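Local coordinates for geranyltranstransferase (Agrobacterium tumefaciens, PDB 2H8O), which probably catalyses the condensation of geranyl diphosphate with isopentenyl diphosphate to give farnesyl diphosphate, as a dimeric, all-helical prenyl synthase, at residues Thr37-Arg42 against Arg89-Ile94; Glu61-Ala64 against Thr68-Gln71; Met77-Leu82 against His143-Glu148; Ala112-Leu117 against Leu226-Glu231. All coordinates share one frame; numbering follows the deposited sequence.

Interaction 1: residues Thr37-Arg42 against Arg89-Ile94; sequences TNFETR and RPFLVI
R42 and F91 mark the nearest approach of the two backbones, with the CA of R42 8.0 Å from the CA of F91; both segments are helical throughout, and the contact is made mainly by side chains. F91 contributes the most buried surface. Its CG stands anti to the backbone N (chi1 167°), which sends the ring out toward helix 34-57, where F39 and R42 receive it. F39 meets it as a T-shaped pair: the edge of F39 is turned to one face of F91, the centroids 5.0 Å apart and the planes at 72°. The touch is made near the rim, where F39 CE1 sits 3.6 Å from F91 CZ. R42 takes another part of the same ring with the aliphatic base of its chain, CG lying 3.6 Å from F91 CE1, while CB comes in at the ring edge, close to its plane. Beyond CG the arginine bends at chi2 and chi3, and its guanidinium is engaged by E95 through NH1 and by E45 through NE, both salt bridges. The contact thus joins helix 34-57 to helix 88-99, and helix 321-331 packs against it too, with I322 on R42 and F91, and with A326 and F329 on F39.

Interaction 2: residues Glu61-Ala64 against Thr68-Gln71; sequences EARA and TRPQ
R69 loses more surface here than any other residue, and it does so by laying its long side chain alongside E61, A62 and R63. The chain runs extended from CG to NE, passing the CA of A62, which is 4.3 Å from R69 CG, and then the carbonyl of E61, whose O lies 3.5 Å from R69 CD and over one face of the guanidinium. R63 comes to that group as well. Its chain bends at chi2 (55°), and its guanidinium settles flat on that of R69, centres 4.1 Å apart and planes at 17°, in an offset stack. The closeness of two positive groups is probably eased by the oxygens bound to their edges. R63 NH2 donates to E61 O at 2.7 Å, with an N-H...O angle of 146° and the oxygen near the guanidinium plane; S59 OG and the carbonyl of H56 bind R63 too. R69 forms a salt bridge with E66 through NE, and its NH1 reaches the carbonyls of L57 and S59. E66 also accepts the backbone N-H of R63, so one carboxylate ties the two segments together. A62 adds a lighter touch, its CB 4.1 Å from the CA of T68. The arrangement shapes the surface loop between helix 34-57 and helix 71-82. R69 packs on L74 of helix 71-82, which begins just after P70 at its N-cap, while I191, G196 and M220 of the second subunit pack on R69, P70 and T68, placing the loop at the dimer interface.

Interaction 3: residues Met77-Leu82 against His143-Glu148; sequences MRHGVL and HRKFDE
H79 is held by two different apolar touches, one from K145 and one from F146. The first is a CH-pi contact. The CD of K145 lies over one face of the imidazole, 3.5 Å from its centroid and 19° off the ring normal, with H79 CE1 its nearest atom at 3.4 Å. The lysine gets there by running straight, trans at its first torsion (chi1 -179°) and extended as far as CE; only at chi4 (77°) does it turn, carrying NZ off the ring, 5.0 Å from H79 ND1. The second touch is van der Waals packing: F146 presents its ring edge to the H79 side chain, CE2 standing 4.0 Å from H79 CB. No hydrogen bond crosses between the two segments. The polar work is done next door, where H79 NE2 is bonded to the carbonyl of P140, so the imidazole is fixed at its far end while K145 covers a face. F146 is the residue at which the chain leaves helical geometry, and D147 right after it caps the start of helix 148-167. The contact therefore pins the short helix 142-145, which follows the small two-stranded hairpin 135-140, against helix 71-82; F146 lies along that helix on N72, E75 and A76, and helix 148-167 packs on M77 through S157 and L158.

Interaction 4: residues Ala112-Leu117 against Leu226-Glu231; sequences AALECL and LRFACE
L114 and A229 bring the two helices to their nearest point, the CA of L114 lying 7.6 Å from the CA of A229. Each segment lies within a longer helix, 104-125 and 211-237, and no hydrogen bond passes between them. In 226-231 the N-H of C230 is only weakly bonded, to the carbonyls of L226 and R227, while E231 N bonds normally to R227 O. The side-chain contact is carried by the fork of L114, which a first torsion close to 180° (chi1 178°) points across the gap. CD2 meets the methyl of A229, with L114 CD2 3.6 Å from A229 CB, and it also comes in at the edge of the F228 ring, in its plane, 3.9 Å from F228 CD2. CD1 meets the same ring carbon, L114 CD1 being 3.8 Å from F228 CD2. The leucine and phenylalanine side chains run antiparallel alongside each other. This is the centre of the all-helical prenyl synthase fold: helix 104-125 leads at its C-terminal end into the aspartate-rich sequence DDLPAMD, which in this family binds magnesium ions that hold the allylic diphosphate, and probably does so here. Helix 88-99 closes on L114 through R89 and V93, and helix 175-189 lies on F228 through S184 and L185. Away from this apolar patch the glutamates of both segments form salt bridges: E115 with R87, and E231 with R244 and R248.

How the interactions relate
Interactions 1 and 4 lie in the buried helical core and touch each other: helix 88-99, which takes part in interaction 1, sets P90 against E115, V93 against A229 and L92 against L226 of interaction 4. Both are apolar, the first built on a pair of aromatic rings, the second on aliphatic methyls beside one ring. Interaction 2 is a surface contact about 31 Å from interaction 1, centre to centre, and its charged chemistry suits that place. Interaction 3 is intermediate, partly buried, joining a lysine chain and two rings. Q71 of interaction 2 packs on R78 of interaction 3, both on helix 71-82, and both contacts also meet the second subunit.

Interaction 1: residues Thr37-Arg42 against Arg89-Ile94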
loop_
_atom_site.group_PDB
_atom_site.type_symbol
_atom_site.label_atom_id
_atom_site.label_comp_id
_atom_site.label_asym_id
_atom_site.label_seq_id
_atom_site.Cartn_x
_atom_site.Cartn_y
_atom_site.Cartn_z
ATOM N N THR A 37 13.994 6.433 32.580
ATOM C CA THR A 37 12.933 7.444 32.658
ATOM C C THR A 37 13.004 8.383 31.447
ATOM O O THR A 37 11.982 8.730 30.860
ATOM C CB THR A 37 13.021 8.275 33.953
ATOM O OG1 THR A 37 12.927 7.411 35.094
ATOM C CG2 THR A 37 11.902 9.299 34.015
ATOM N N ASN A 38 14.215 8.787 31.075
ATOM C CA ASN A 38 14.402 9.631 29.896
ATOM C C ASN A 38 13.737 9.014 28.662
ATOM O O ASN A 38 12.955 9.681 27.974
ATOM C CB ASN A 38 15.889 9.880 29.641
ATOM C CG ASN A 38 16.140 10.995 28.643
ATOM O OD1 ASN A 38 15.441 12.005 28.625
ATOM N ND2 ASN A 38 17.172 10.825 27.828
ATOM N N PHE A 39 14.022 7.741 28.405
ATOM C CA PHE A 39 13.394 7.043 27.291
ATOM C C PHE A 39 11.876 6.938 27.452
ATOM O O PHE A 39 11.151 7.255 26.519
ATOM C CB PHE A 39 13.979 5.641 27.090
ATOM C CG PHE A 39 13.157 4.792 26.174
ATOM C CD1 PHE A 39 13.266 4.924 24.804
ATOM C CD2 PHE A 39 12.229 3.909 26.680
ATOM C CE1 PHE A 39 12.502 4.160 23.956
ATOM C CE2 PHE A 39 11.445 3.149 25.830
ATOM C CZ PHE A 39 11.578 3.273 24.473
ATOM N N GLU A 40 11.411 6.486 28.618
ATOM C CA GLU A 40 9.977 6.207 28.810
ATOM C C GLU A 40 9.172 7.476 28.603
ATOM O O GLU A 40 8.097 7.453 27.998
ATOM C CB GLU A 40 9.702 5.671 30.214
ATOM C CG GLU A 40 10.434 4.366 30.559
ATOM C CD GLU A 40 9.515 3.162 30.609
ATOM O OE1 GLU A 40 9.218 2.610 29.527
ATOM O OE2 GLU A 40 9.110 2.758 31.727
ATOM N N THR A 41 9.700 8.577 29.123
ATOM C CA THR A 41 9.063 9.879 29.013
ATOM C C THR A 41 9.023 10.348 27.559
ATOM O O THR A 41 7.973 10.803 27.080
ATOM C CB THR A 41 9.787 10.921 29.916
ATOM O OG1 THR A 41 9.645 10.537 31.290
ATOM C CG2 THR A 41 9.199 12.319 29.763
ATOM N N ARG A 42 10.137 10.235 26.848
ATOM C CA ARG A 42 10.156 10.613 25.440
ATOM C C ARG A 42 9.271 9.694 24.606
ATOM O O ARG A 42 8.649 10.144 23.653
ATOM C CB ARG A 42 11.579 10.647 24.887
ATOM C CG ARG A 42 11.662 11.102 23.426
ATOM C CD ARG A 42 11.095 12.491 23.186
ATOM N NE ARG A 42 11.811 13.438 24.024
ATOM C CZ ARG A 42 13.007 13.947 23.739
ATOM N NH1 ARG A 42 13.624 13.653 22.611
ATOM N NH2 ARG A 42 13.582 14.778 24.591
ATOM N N ARG A 89 7.797 2.582 16.834
ATOM C CA ARG A 89 8.281 2.839 15.473
ATOM C C ARG A 89 8.334 4.361 15.145
ATOM O O ARG A 89 9.379 4.862 14.715
ATOM C CB ARG A 89 7.502 2.004 14.453
ATOM C CG ARG A 89 7.846 0.529 14.637
ATOM C CD ARG A 89 6.876 -0.418 13.966
ATOM N NE ARG A 89 7.111 -1.807 14.377
ATOM C CZ ARG A 89 6.734 -2.316 15.545
ATOM N NH1 ARG A 89 6.087 -1.571 16.451
ATOM N NH2 ARG A 89 6.994 -3.582 15.821
ATOM N N PRO A 90 7.229 5.101 15.375
ATOM C CA PRO A 90 7.335 6.554 15.263
ATOM C C PRO A 90 8.404 7.187 16.160
ATOM O O PRO A 90 9.060 8.136 15.749
ATOM C CB PRO A 90 5.948 7.060 15.665
ATOM C CG PRO A 90 5.103 5.925 15.815
ATOM C CD PRO A 90 5.842 4.660 15.609
ATOM N N PHE A 91 8.569 6.666 17.374
ATOM C CA PHE A 91 9.594 7.159 18.274
ATOM C C PHE A 91 10.953 7.110 17.584
ATOM O O PHE A 91 11.735 8.079 17.613
ATOM C CB PHE A 91 9.626 6.337 19.563
ATOM C CG PHE A 91 10.831 6.583 20.397
ATOM C CD1 PHE A 91 10.817 7.514 21.422
ATOM C CD2 PHE A 91 12.008 5.888 20.152
ATOM C CE1 PHE A 91 11.968 7.725 22.186
ATOM C CE2 PHE A 91 13.140 6.117 20.917
ATOM C CZ PHE A 91 13.112 7.016 21.917
ATOM N N LEU A 92 11.239 5.966 16.956
ATOM C CA LEU A 92 12.539 5.760 16.329
ATOM C C LEU A 92 12.745 6.700 15.134
ATOM O O LEU A 92 13.845 7.251 14.937
ATOM C CB LEU A 92 12.726 4.290 15.926
ATOM C CG LEU A 92 12.858 3.303 17.100
ATOM C CD1 LEU A 92 12.678 1.861 16.615
ATOM C CD2 LEU A 92 14.193 3.477 17.820
ATOM N N VAL A 93 11.699 6.915 14.343
ATOM C CA VAL A 93 11.772 7.876 13.238
ATOM C C VAL A 93 12.074 9.300 13.757
ATOM O O VAL A 93 13.042 9.975 13.328
ATOM C CB VAL A 93 10.499 7.882 12.396
ATOM C CG1 VAL A 93 10.611 8.958 11.307
ATOM C CG2 VAL A 93 10.240 6.492 11.779
ATOM N N ILE A 94 11.255 9.741 14.698
ATOM C CA ILE A 94 11.388 11.072 15.285
ATOM C C ILE A 94 12.791 11.266 15.860
ATOM O O ILE A 94 13.427 12.307 15.659
ATOM C CB ILE A 94 10.312 11.271 16.382
ATOM C CG1 ILE A 94 8.911 11.370 15.739
ATOM C CG2 ILE A 94 10.615 12.527 17.225
ATOM C CD1 ILE A 94 7.771 11.160 16.695
#

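Interaction 2: residues Glu61-Ala64 against Thr68-Gln71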
loop_
_atom_site.group_PDB
_atom_site.type_symbol
_atom_site.label_atom_id
_atom_site.label_comp_id
_atom_site.label_asym_id
_atom_site.label_seq_id
_atom_site.Cartn_x
_atom_site.Cartn_y
_atom_site.Cartn_z
ATOM N N GLU A 61 -13.116 14.633 7.032
ATOM C CA GLU A 61 -13.139 15.541 5.873
ATOM C C GLU A 61 -12.392 14.918 4.707
ATOM O O GLU A 61 -11.254 14.468 4.894
ATOM C CB GLU A 61 -12.468 16.884 6.232
ATOM C CG GLU A 61 -11.428 16.776 7.368
ATOM C CD GLU A 61 -10.403 17.890 7.412
ATOM O OE1 GLU A 61 -10.682 19.001 6.906
ATOM O OE2 GLU A 61 -9.310 17.646 7.980
ATOM N N ALA A 62 -12.996 14.912 3.526
ATOM C CA ALA A 62 -12.321 14.431 2.331
ATOM C C ALA A 62 -11.201 15.397 1.965
ATOM O O ALA A 62 -11.359 16.613 2.051
ATOM C CB ALA A 62 -13.294 14.286 1.183
ATOM N N ARG A 63 -10.065 14.834 1.578
ATOM C CA ARG A 63 -8.945 15.592 1.072
ATOM C C ARG A 63 -9.090 15.827 -0.432
ATOM O O ARG A 63 -9.948 15.226 -1.096
ATOM C CB ARG A 63 -7.643 14.857 1.355
ATOM C CG ARG A 63 -7.054 15.196 2.695
ATOM C CD ARG A 63 -7.996 14.980 3.840
ATOM N NE ARG A 63 -7.274 15.154 5.097
ATOM C CZ ARG A 63 -7.774 14.889 6.299
ATOM N NH1 ARG A 63 -7.015 15.068 7.369
ATOM N NH2 ARG A 63 -9.009 14.436 6.434
ATOM N N ALA A 64 -8.228 16.687 -0.975
ATOM C CA ALA A 64 -8.130 16.811 -2.419
ATOM C C ALA A 64 -7.995 15.417 -3.028
ATOM O O ALA A 64 -7.248 14.562 -2.530
ATOM C CB ALA A 64 -6.925 17.700 -2.818
ATOM N N THR A 68 -15.288 10.920 -0.921
ATOM C CA THR A 68 -15.801 11.079 0.445
ATOM C C THR A 68 -15.111 10.037 1.306
ATOM O O THR A 68 -14.549 9.103 0.754
ATOM C CB THR A 68 -17.312 10.872 0.514
ATOM O OG1 THR A 68 -17.824 11.371 1.776
ATOM C CG2 THR A 68 -17.673 9.421 0.348
ATOM N N ARG A 69 -15.117 10.210 2.633
ATOM C CA ARG A 69 -14.567 9.198 3.552
ATOM C C ARG A 69 -15.703 8.478 4.272
ATOM O O ARG A 69 -16.343 9.068 5.161
ATOM C CB ARG A 69 -13.619 9.851 4.557
ATOM C CG ARG A 69 -12.353 10.396 3.925
ATOM C CD ARG A 69 -11.390 10.973 4.963
ATOM N NE ARG A 69 -10.068 11.118 4.382
ATOM C CZ ARG A 69 -8.922 11.137 5.068
ATOM N NH1 ARG A 69 -8.895 11.060 6.393
ATOM N NH2 ARG A 69 -7.779 11.222 4.391
ATOM N N PRO A 70 -16.003 7.229 3.884
ATOM C CA PRO A 70 -17.108 6.535 4.552
ATOM C C PRO A 70 -16.869 6.370 6.026
ATOM O O PRO A 70 -15.796 5.943 6.449
ATOM C CB PRO A 70 -17.180 5.179 3.850
ATOM C CG PRO A 70 -16.519 5.395 2.537
ATOM C CD PRO A 70 -15.447 6.417 2.788
ATOM N N GLN A 71 -17.874 6.719 6.815
ATOM C CA GLN A 71 -17.642 6.889 8.231
ATOM C C GLN A 71 -17.338 5.554 8.939
ATOM O O GLN A 71 -16.475 5.503 9.806
ATOM C CB GLN A 71 -18.830 7.644 8.849
ATOM C CG GLN A 71 -18.394 8.725 9.852
ATOM C CD GLN A 71 -18.110 8.155 11.209
ATOM O OE1 GLN A 71 -17.554 8.822 12.100
ATOM N NE2 GLN A 71 -18.512 6.902 11.397
#

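Interaction 3: residues Met77-Leu82 against His143-Glu148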
loop_
_atom_site.group_PDB
_atom_site.type_symbol
_atom_site.label_atom_id
_atom_site.label_comp_id
_atom_site.label_asym_id
_atom_site.label_seq_id
_atom_site.Cartn_x
_atom_site.Cartn_y
_atom_site.Cartn_z
ATOM N N MET A 77 -10.612 2.057 10.858
ATOM C CA MET A 77 -9.216 2.488 10.747
ATOM C C MET A 77 -8.754 3.118 12.065
ATOM O O MET A 77 -7.684 2.794 12.557
ATOM C CB MET A 77 -9.005 3.472 9.584
ATOM C CG MET A 77 -9.318 2.903 8.183
ATOM S SD MET A 77 -9.425 4.164 6.826
ATOM C CE MET A 77 -7.681 4.668 6.732
ATOM N N ARG A 78 -9.539 4.044 12.614
ATOM C CA ARG A 78 -9.200 4.659 13.889
ATOM C C ARG A 78 -9.065 3.625 15.006
ATOM O O ARG A 78 -8.155 3.721 15.849
ATOM C CB ARG A 78 -10.239 5.690 14.281
ATOM C CG ARG A 78 -10.303 6.931 13.412
ATOM C CD ARG A 78 -11.491 7.783 13.818
ATOM N NE ARG A 78 -11.666 8.918 12.917
ATOM C CZ ARG A 78 -12.835 9.428 12.546
ATOM N NH1 ARG A 78 -12.861 10.469 11.725
ATOM N NH2 ARG A 78 -13.989 8.924 13.004
ATOM N N HIS A 79 -9.958 2.635 15.011
ATOM C CA HIS A 79 -9.909 1.575 16.012
ATOM C C HIS A 79 -8.598 0.798 15.878
ATOM O O HIS A 79 -7.943 0.479 16.871
ATOM C CB HIS A 79 -11.110 0.633 15.902
ATOM C CG HIS A 79 -11.238 -0.296 17.074
ATOM N ND1 HIS A 79 -11.678 0.128 18.308
ATOM C CD2 HIS A 79 -10.931 -1.609 17.212
ATOM C CE1 HIS A 79 -11.666 -0.893 19.149
ATOM N NE2 HIS A 79 -11.226 -1.961 18.506
ATOM N N GLY A 80 -8.209 0.509 14.642
ATOM C CA GLY A 80 -6.969 -0.205 14.382
ATOM C C GLY A 80 -5.760 0.558 14.889
ATOM O O GLY A 80 -4.830 -0.014 15.459
ATOM N N VAL A 81 -5.780 1.872 14.695
ATOM C CA VAL A 81 -4.701 2.739 15.181
ATOM C C VAL A 81 -4.725 2.864 16.716
ATOM O O VAL A 81 -3.682 2.804 17.361
ATOM C CB VAL A 81 -4.728 4.105 14.487
ATOM C CG1 VAL A 81 -3.719 5.062 15.088
ATOM C CG2 VAL A 81 -4.433 3.951 12.995
ATOM N N LEU A 82 -5.903 2.992 17.299
ATOM C CA LEU A 82 -6.049 3.043 18.759
ATOM C C LEU A 82 -5.386 1.855 19.451
ATOM O O LEU A 82 -4.739 2.023 20.489
ATOM C CB LEU A 82 -7.537 3.072 19.136
ATOM C CG LEU A 82 -7.785 3.289 20.624
ATOM C CD1 LEU A 82 -7.397 4.699 20.998
ATOM C CD2 LEU A 82 -9.251 3.013 20.912
ATOM N N HIS A 143 -12.056 -6.832 13.486
ATOM C CA HIS A 143 -13.068 -7.715 12.861
ATOM C C HIS A 143 -14.176 -8.103 13.841
ATOM O O HIS A 143 -15.290 -8.407 13.422
ATOM C CB HIS A 143 -12.459 -8.978 12.211
ATOM C CG HIS A 143 -11.727 -9.859 13.165
ATOM N ND1 HIS A 143 -10.424 -9.609 13.530
ATOM C CD2 HIS A 143 -12.107 -10.973 13.847
ATOM C CE1 HIS A 143 -10.029 -10.530 14.389
ATOM N NE2 HIS A 143 -11.025 -11.369 14.601
ATOM N N ARG A 144 -13.864 -8.071 15.131
ATOM C CA ARG A 144 -14.855 -8.344 16.184
ATOM C C ARG A 144 -15.762 -7.144 16.435
ATOM O O ARG A 144 -16.979 -7.302 16.538
ATOM C CB ARG A 144 -14.152 -8.771 17.471
ATOM C CG ARG A 144 -13.407 -10.078 17.323
ATOM C CD ARG A 144 -14.319 -11.254 17.472
ATOM N NE ARG A 144 -14.795 -11.333 18.849
ATOM C CZ ARG A 144 -15.660 -12.233 19.309
ATOM N NH1 ARG A 144 -16.167 -13.161 18.500
ATOM N NH2 ARG A 144 -16.020 -12.200 20.583
ATOM N N LYS A 145 -15.191 -5.948 16.526
ATOM C CA LYS A 145 -15.981 -4.730 16.737
ATOM C C LYS A 145 -16.814 -4.331 15.501
ATOM O O LYS A 145 -17.935 -3.813 15.625
ATOM C CB LYS A 145 -15.058 -3.583 17.167
ATOM C CG LYS A 145 -15.773 -2.271 17.448
ATOM C CD LYS A 145 -14.862 -1.287 18.160
ATOM C CE LYS A 145 -15.622 0.003 18.529
ATOM N NZ LYS A 145 -16.519 -0.151 19.712
ATOM N N PHE A 146 -16.269 -4.583 14.314
ATOM C CA PHE A 146 -16.941 -4.312 13.046
ATOM C C PHE A 146 -17.288 -5.662 12.420
ATOM O O PHE A 146 -18.173 -6.371 12.917
ATOM C CB PHE A 146 -16.051 -3.409 12.160
ATOM C CG PHE A 146 -15.777 -2.072 12.797
ATOM C CD1 PHE A 146 -16.588 -0.982 12.538
ATOM C CD2 PHE A 146 -14.758 -1.936 13.730
ATOM C CE1 PHE A 146 -16.367 0.235 13.172
ATOM C CE2 PHE A 146 -14.527 -0.723 14.364
ATOM C CZ PHE A 146 -15.335 0.367 14.076
ATOM N N ASP A 147 -16.613 -6.021 11.338
ATOM C CA ASP A 147 -16.710 -7.358 10.762
ATOM C C ASP A 147 -15.442 -7.641 9.957
ATOM O O ASP A 147 -14.578 -6.760 9.817
ATOM C CB ASP A 147 -17.993 -7.557 9.941
ATOM C CG ASP A 147 -18.140 -6.603 8.764
ATOM O OD1 ASP A 147 -17.153 -6.092 8.204
ATOM O OD2 ASP A 147 -19.294 -6.415 8.341
ATOM N N GLU A 148 -15.320 -8.867 9.444
ATOM C CA GLU A 148 -14.081 -9.261 8.760
ATOM C C GLU A 148 -13.851 -8.415 7.493
ATOM O O GLU A 148 -12.743 -7.959 7.262
ATOM C CB GLU A 148 -14.069 -10.754 8.418
ATOM C CG GLU A 148 -13.834 -11.648 9.618
ATOM C CD GLU A 148 -13.789 -13.116 9.259
ATOM O OE1 GLU A 148 -13.214 -13.470 8.216
ATOM O OE2 GLU A 148 -14.321 -13.916 10.049
#

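Interaction 4: residues Ala112-Leu117 against Leu226-Glu231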
loop_
_atom_site.group_PDB
_atom_site.type_symbol
_atom_site.label_atom_id
_atom_site.label_comp_id
_atom_site.label_asym_id
_atom_site.label_seq_id
_atom_site.Cartn_x
_atom_site.Cartn_y
_atom_site.Cartn_z
ATOM N N ALA A 112 4.140 8.926 11.561
ATOM C CA ALA A 112 2.704 8.633 11.477
ATOM C C ALA A 112 2.400 7.631 10.363
ATOM O O ALA A 112 1.605 6.727 10.534
ATOM C CB ALA A 112 1.877 9.915 11.294
ATOM N N ALA A 113 3.024 7.839 9.209
ATOM C CA ALA A 113 2.887 6.919 8.087
ATOM C C ALA A 113 3.296 5.523 8.482
ATOM O O ALA A 113 2.567 4.543 8.223
ATOM C CB ALA A 113 3.730 7.366 6.925
ATOM N N LEU A 114 4.465 5.421 9.109
ATOM C CA LEU A 114 4.979 4.116 9.523
ATOM C C LEU A 114 4.054 3.452 10.541
ATOM O O LEU A 114 3.826 2.227 10.507
ATOM C CB LEU A 114 6.390 4.262 10.082
ATOM C CG LEU A 114 7.061 2.983 10.597
ATOM C CD1 LEU A 114 7.127 1.897 9.494
ATOM C CD2 LEU A 114 8.448 3.297 11.154
ATOM N N GLU A 115 3.495 4.257 11.441
ATOM C CA GLU A 115 2.545 3.731 12.402
ATOM C C GLU A 115 1.264 3.212 11.740
ATOM O O GLU A 115 0.699 2.170 12.154
ATOM C CB GLU A 115 2.245 4.770 13.489
ATOM C CG GLU A 115 1.490 4.208 14.703
ATOM C CD GLU A 115 2.195 3.094 15.492
ATOM O OE1 GLU A 115 3.402 2.835 15.303
ATOM O OE2 GLU A 115 1.542 2.462 16.341
ATOM N N CYS A 116 0.761 3.932 10.735
ATOM C CA CYS A 116 -0.408 3.456 10.001
ATOM C C CYS A 116 -0.111 2.080 9.416
ATOM O O CYS A 116 -0.927 1.183 9.473
ATOM C CB CYS A 116 -0.792 4.388 8.860
ATOM S SG CYS A 116 -1.667 5.852 9.402
ATOM N N LEU A 117 1.088 1.923 8.843
ATOM C CA LEU A 117 1.453 0.638 8.237
ATOM C C LEU A 117 1.567 -0.445 9.329
ATOM O O LEU A 117 1.040 -1.553 9.179
ATOM C CB LEU A 117 2.728 0.799 7.399
ATOM C CG LEU A 117 2.972 -0.340 6.387
ATOM C CD1 LEU A 117 3.718 0.135 5.133
ATOM C CD2 LEU A 117 3.636 -1.503 7.068
ATOM N N LEU A 226 11.585 -1.861 11.883
ATOM C CA LEU A 226 12.461 -1.194 12.883
ATOM C C LEU A 226 13.744 -0.661 12.224
ATOM O O LEU A 226 14.193 0.446 12.519
ATOM C CB LEU A 226 12.720 -2.115 14.079
ATOM C CG LEU A 226 11.471 -2.448 14.912
ATOM C CD1 LEU A 226 11.727 -3.690 15.790
ATOM C CD2 LEU A 226 11.006 -1.232 15.746
ATOM N N ARG A 227 14.307 -1.435 11.304
ATOM C CA ARG A 227 15.387 -0.988 10.435
ATOM C C ARG A 227 14.994 0.278 9.664
ATOM O O ARG A 227 15.700 1.291 9.685
ATOM C CB ARG A 227 15.767 -2.135 9.475
ATOM C CG ARG A 227 16.845 -1.795 8.470
ATOM C CD ARG A 227 16.901 -2.860 7.360
ATOM N NE ARG A 227 15.813 -2.679 6.396
ATOM C CZ ARG A 227 15.208 -3.642 5.706
ATOM N NH1 ARG A 227 15.514 -4.922 5.893
ATOM N NH2 ARG A 227 14.244 -3.316 4.853
ATOM N N PHE A 228 13.849 0.206 8.995
ATOM C CA PHE A 228 13.330 1.328 8.248
ATOM C C PHE A 228 13.164 2.555 9.168
ATOM O O PHE A 228 13.502 3.673 8.776
ATOM C CB PHE A 228 11.986 0.991 7.595
ATOM C CG PHE A 228 11.282 2.204 7.056
ATOM C CD1 PHE A 228 11.555 2.687 5.783
ATOM C CD2 PHE A 228 10.387 2.899 7.847
ATOM C CE1 PHE A 228 10.942 3.840 5.321
ATOM C CE2 PHE A 228 9.770 4.062 7.390
ATOM C CZ PHE A 228 10.044 4.534 6.133
ATOM N N ALA A 229 12.619 2.366 10.366
ATOM C CA ALA A 229 12.343 3.510 11.249
ATOM C C ALA A 229 13.596 4.341 11.505
ATOM O O ALA A 229 13.568 5.559 11.511
ATOM C CB ALA A 229 11.775 3.026 12.569
ATOM N N CYS A 230 14.701 3.651 11.711
ATOM C CA CYS A 230 15.975 4.301 12.013
ATOM C C CYS A 230 16.637 4.850 10.770
ATOM O O CYS A 230 17.125 5.963 10.766
ATOM C CB CYS A 230 16.889 3.315 12.697
ATOM S SG CYS A 230 16.270 2.842 14.349
ATOM N N GLU A 231 16.649 4.053 9.708
ATOM C CA GLU A 231 17.230 4.497 8.441
ATOM C C GLU A 231 16.499 5.713 7.875
ATOM O O GLU A 231 17.110 6.591 7.265
ATOM C CB GLU A 231 17.297 3.339 7.423
ATOM C CG GLU A 231 18.058 3.685 6.133
ATOM C CD GLU A 231 18.138 2.548 5.146
ATOM O OE1 GLU A 231 17.623 1.462 5.444
ATOM O OE2 GLU A 231 18.756 2.737 4.074
#